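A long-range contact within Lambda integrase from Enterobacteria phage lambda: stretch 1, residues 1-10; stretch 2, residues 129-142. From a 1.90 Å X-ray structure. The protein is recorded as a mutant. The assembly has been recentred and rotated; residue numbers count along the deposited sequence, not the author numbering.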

# COMPACT_ATOMS: atom_id res chain seq x y z
N ARG A 1 -14.48 -4.08 16.15
CA ARG A 1 -14.17 -5.23 15.26
C ARG A 1 -14.06 -6.50 16.11
O ARG A 1 -13.64 -6.44 17.27
N SER A 2 -14.49 -7.62 15.54
CA SER A 2 -14.48 -8.92 16.19
C SER A 2 -13.07 -9.39 16.56
O SER A 2 -12.09 -9.01 15.93
N ARG A 3 -12.98 -10.18 17.63
CA ARG A 3 -11.72 -10.75 18.08
C ARG A 3 -11.58 -12.10 17.36
O ARG A 3 -12.50 -12.55 16.66
N LEU A 4 -10.43 -12.75 17.52
CA LEU A 4 -10.20 -14.05 16.90
C LEU A 4 -9.81 -15.00 18.01
O LEU A 4 -8.88 -14.73 18.76
N THR A 5 -10.55 -16.10 18.15
CA THR A 5 -10.25 -17.09 19.19
C THR A 5 -9.23 -18.10 18.68
O THR A 5 -8.94 -18.15 17.47
N ALA A 6 -8.70 -18.92 19.58
CA ALA A 6 -7.74 -19.95 19.20
C ALA A 6 -8.35 -20.96 18.23
O ALA A 6 -7.70 -21.37 17.27
N ASP A 7 -9.59 -21.38 18.49
CA ASP A 7 -10.26 -22.35 17.62
C ASP A 7 -10.49 -21.75 16.22
O ASP A 7 -10.34 -22.44 15.20
N GLU A 8 -10.82 -20.46 16.17
CA GLU A 8 -11.06 -19.77 14.90
C GLU A 8 -9.75 -19.65 14.12
O GLU A 8 -9.75 -19.77 12.89
N TYR A 9 -8.65 -19.43 14.83
CA TYR A 9 -7.32 -19.34 14.21
C TYR A 9 -7.04 -20.64 13.46
O TYR A 9 -6.49 -20.63 12.35
N LEU A 10 -7.38 -21.77 14.08
CA LEU A 10 -7.16 -23.08 13.47
C LEU A 10 -8.02 -23.32 12.22
O LEU A 10 -7.57 -23.98 11.28
N PRO A 129 -12.36 -10.30 11.98
CA PRO A 129 -11.00 -10.00 12.45
C PRO A 129 -10.02 -9.99 11.28
O PRO A 129 -10.19 -10.73 10.31
N THR A 130 -9.03 -9.11 11.36
CA THR A 130 -8.00 -8.99 10.33
C THR A 130 -6.72 -9.64 10.85
O THR A 130 -6.71 -10.18 11.96
N PHE A 131 -5.65 -9.58 10.07
CA PHE A 131 -4.39 -10.17 10.51
C PHE A 131 -3.95 -9.51 11.82
O PHE A 131 -3.34 -10.17 12.67
N HIS A 132 -4.27 -8.23 11.99
CA HIS A 132 -3.90 -7.54 13.22
C HIS A 132 -4.48 -8.21 14.47
O HIS A 132 -3.89 -8.14 15.55
N GLU A 133 -5.62 -8.88 14.34
CA GLU A 133 -6.22 -9.52 15.49
C GLU A 133 -5.38 -10.65 16.08
O GLU A 133 -5.61 -11.08 17.22
N LEU A 134 -4.36 -11.08 15.34
CA LEU A 134 -3.47 -12.14 15.80
C LEU A 134 -2.58 -11.64 16.95
O LEU A 134 -2.11 -12.43 17.76
N ARG A 135 -2.38 -10.32 17.02
CA ARG A 135 -1.58 -9.70 18.08
C ARG A 135 -2.36 -9.71 19.41
O ARG A 135 -1.79 -9.98 20.47
N SER A 136 -3.66 -9.45 19.34
CA SER A 136 -4.52 -9.48 20.53
C SER A 136 -4.64 -10.92 20.99
O SER A 136 -4.64 -11.19 22.19
N LEU A 137 -4.75 -11.85 20.04
CA LEU A 137 -4.85 -13.27 20.38
C LEU A 137 -3.58 -13.68 21.13
O LEU A 137 -3.66 -14.32 22.18
N SER A 138 -2.43 -13.28 20.60
CA SER A 138 -1.13 -13.56 21.23
C SER A 138 -1.15 -13.09 22.69
O SER A 138 -0.74 -13.83 23.59
N ALA A 139 -1.61 -11.87 22.92
CA ALA A 139 -1.68 -11.31 24.26
C ALA A 139 -2.56 -12.13 25.21
O ALA A 139 -2.13 -12.47 26.30
N ARG A 140 -3.79 -12.46 24.79
CA ARG A 140 -4.72 -13.24 25.62
C ARG A 140 -4.18 -14.63 25.92
O ARG A 140 -4.31 -15.12 27.05
N LEU A 141 -3.57 -15.27 24.94
CA LEU A 141 -3.01 -16.60 25.15
C LEU A 141 -1.81 -16.55 26.10
O LEU A 141 -1.67 -17.43 26.96
N TYR A 142 -0.95 -15.55 25.94
CA TYR A 142 0.24 -15.38 26.80
C TYR A 142 -0.12 -14.95 28.21
O TYR A 142 0.56 -15.31 29.17

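What fills the hollow between the two stretches? L4 does, the most covered residue of stretch 1. Its CA-to-CB bond points toward the second stretch, and with chi1 t and chi2 p its two methyls diverge into separate pockets. CD1 settles 3.6 Å from CG of P129, while CD2 meets CD2 of L134 at 3.5 Å. L134 (m, t) starts out sideways, but its end swings nearer to complete this pocket.

How does the packing continue along the helices? L137, also t and p, points toward stretch 1 and fits against the start of the first helix. Its CD1 lies 3.4 Å from L4 O and 3.9 Å from A6 N, and its CD2 reaches within 4.0 Å of Y9 CB. Y9, chi1 t, presents its ring edge to L134, with CD2 of the ring 3.7 Å from CD2 of the leucine. The helix axes stay 11.4 Å apart at closest approach, leaving room for these side chains.

What anchors the N-terminal end? R1 (t, t, p), whose CA-to-CB bond points toward stretch 2, reaches E133, forming a salt bridge in which R1 NE lies 2.8 Å from E133 OE1; the hydrogen bond there is weak by angle. E133, bent by its m and p rotamers, also receives T130 N through OE1 at 2.9 Å, so the carboxylate is steadied from its own stretch. S2 O sits 3.6 Å from P129 CB and 3.4 Å from E133 CG, buried without a polar partner.

How do two arginines share the other flank? The R3 guanidinium lies flat on that of R140, centres 4.0 Å apart, a stack that brings like charges close. R140 (m, t, m) points toward stretch 1, and its NH2 donates to water 1 at 3.2 Å. That water accepts from L4 N at 2.8 Å and donates to E133 O at 3.0 Å, bridging the two backbones.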

# COMPACT_ATOMS: atom_id res chain seq x y z
CB ARG A 1 -12.88 -4.97 14.48
CG ARG A 1 -12.55 -6.02 13.41
CD ARG A 1 -11.51 -5.52 12.42
NE ARG A 1 -10.22 -5.26 13.06
CZ ARG A 1 -9.41 -4.25 12.74
NH1 ARG A 1 -9.76 -3.40 11.79
NH2 ARG A 1 -8.25 -4.10 13.37
CB SER A 2 -15.14 -9.95 15.26
OG SER A 2 -15.28 -11.23 15.86
CB ARG A 3 -11.74 -10.96 19.60
CG ARG A 3 -12.96 -11.74 20.10
CD ARG A 3 -12.86 -12.10 21.59
NE ARG A 3 -12.33 -13.45 21.81
CZ ARG A 3 -12.01 -13.95 23.00
NH1 ARG A 3 -12.14 -13.23 24.10
NH2 ARG A 3 -11.52 -15.19 23.08
CB LEU A 4 -9.06 -13.96 15.88
CG LEU A 4 -8.82 -15.21 15.03
CD1 LEU A 4 -9.94 -15.36 14.01
CD2 LEU A 4 -7.46 -15.10 14.34
CB THR A 5 -11.52 -17.85 19.66
OG1 THR A 5 -12.01 -18.68 18.61
CG2 THR A 5 -12.61 -16.87 20.06
CB ALA A 6 -7.20 -20.66 20.44
CB ASP A 7 -11.57 -22.85 18.24
CG ASP A 7 -12.08 -24.17 17.62
OD1 ASP A 7 -11.40 -25.21 17.73
OD2 ASP A 7 -13.17 -24.17 17.01
CB GLU A 8 -11.69 -18.40 15.14
CG GLU A 8 -13.15 -18.49 15.59
CD GLU A 8 -13.75 -17.16 16.03
OE1 GLU A 8 -12.99 -16.23 16.38
OE2 GLU A 8 -15.00 -17.05 16.05
CB TYR A 9 -6.24 -19.12 15.29
CG TYR A 9 -4.81 -19.42 14.87
CD1 TYR A 9 -4.36 -20.74 14.78
CD2 TYR A 9 -3.92 -18.39 14.56
CE1 TYR A 9 -3.05 -21.03 14.37
CE2 TYR A 9 -2.60 -18.68 14.16
CZ TYR A 9 -2.18 -20.00 14.06
OH TYR A 9 -0.90 -20.32 13.66
CB LEU A 10 -7.34 -24.20 14.51
CG LEU A 10 -6.24 -24.26 15.58
CD1 LEU A 10 -6.57 -25.30 16.65
CD2 LEU A 10 -4.90 -24.58 14.95
CB PRO A 129 -10.72 -11.16 13.42
CG PRO A 129 -11.50 -12.28 12.84
CD PRO A 129 -12.81 -11.62 12.46
CB THR A 130 -7.72 -7.51 10.00
OG1 THR A 130 -7.14 -6.87 11.14
CG2 THR A 130 -9.01 -6.79 9.63
CB PHE A 131 -3.30 -10.02 9.45
CG PHE A 131 -2.06 -10.82 9.73
CD1 PHE A 131 -1.01 -10.27 10.48
CD2 PHE A 131 -1.92 -12.12 9.25
CE1 PHE A 131 0.14 -11.00 10.74
CE2 PHE A 131 -0.76 -12.86 9.51
CZ PHE A 131 0.27 -12.30 10.26
CB HIS A 132 -4.33 -6.07 13.20
CG HIS A 132 -4.06 -5.36 14.50
ND1 HIS A 132 -5.04 -5.13 15.44
CD2 HIS A 132 -2.91 -4.90 15.04
CE1 HIS A 132 -4.51 -4.58 16.52
NE2 HIS A 132 -3.21 -4.42 16.30
CB GLU A 133 -7.65 -9.99 15.18
CG GLU A 133 -8.71 -8.91 15.45
CD GLU A 133 -8.35 -7.55 14.85
OE1 GLU A 133 -8.46 -7.39 13.62
OE2 GLU A 133 -7.96 -6.63 15.61
CB LEU A 134 -2.61 -12.67 14.64
CG LEU A 134 -3.38 -13.44 13.57
CD1 LEU A 134 -2.46 -13.79 12.42
CD2 LEU A 134 -3.98 -14.69 14.17
CB ARG A 135 -1.21 -8.27 17.66
CG ARG A 135 -0.37 -7.48 18.65
CD ARG A 135 0.23 -6.24 17.98
NE ARG A 135 0.45 -5.13 18.91
CZ ARG A 135 1.57 -4.93 19.61
NH1 ARG A 135 2.60 -5.76 19.52
NH2 ARG A 135 1.65 -3.87 20.42
CB SER A 136 -5.92 -8.94 20.21
OG SER A 136 -5.86 -7.62 19.72
CB LEU A 137 -5.06 -14.13 19.13
CG LEU A 137 -5.11 -15.66 19.33
CD1 LEU A 137 -6.19 -16.05 20.33
CD2 LEU A 137 -5.35 -16.35 18.01
CB SER A 138 -0.02 -12.82 20.47
OG SER A 138 1.25 -13.02 21.05
CB ALA A 139 -2.17 -9.86 24.21
CB ARG A 140 -6.10 -13.34 24.97
CG ARG A 140 -6.81 -11.99 24.81
CD ARG A 140 -8.27 -12.16 24.36
NE ARG A 140 -8.41 -12.94 23.13
CZ ARG A 140 -8.46 -12.43 21.90
NH1 ARG A 140 -8.38 -11.12 21.71
NH2 ARG A 140 -8.59 -13.23 20.86
CB LEU A 141 -2.59 -17.23 23.82
CG LEU A 141 -3.70 -17.56 22.81
CD1 LEU A 141 -3.10 -18.25 21.59
CD2 LEU A 141 -4.75 -18.46 23.46
CB TYR A 142 1.24 -14.40 26.18
CG TYR A 142 2.24 -15.07 25.25
CD1 TYR A 142 2.87 -16.25 25.63
CD2 TYR A 142 2.55 -14.53 24.00
CE1 TYR A 142 3.78 -16.88 24.79
CE2 TYR A 142 3.45 -15.15 23.16
CZ TYR A 142 4.07 -16.33 23.56
OH TYR A 142 4.99 -16.95 22.76
O HOH W 1 -8.35 -11.11 18.54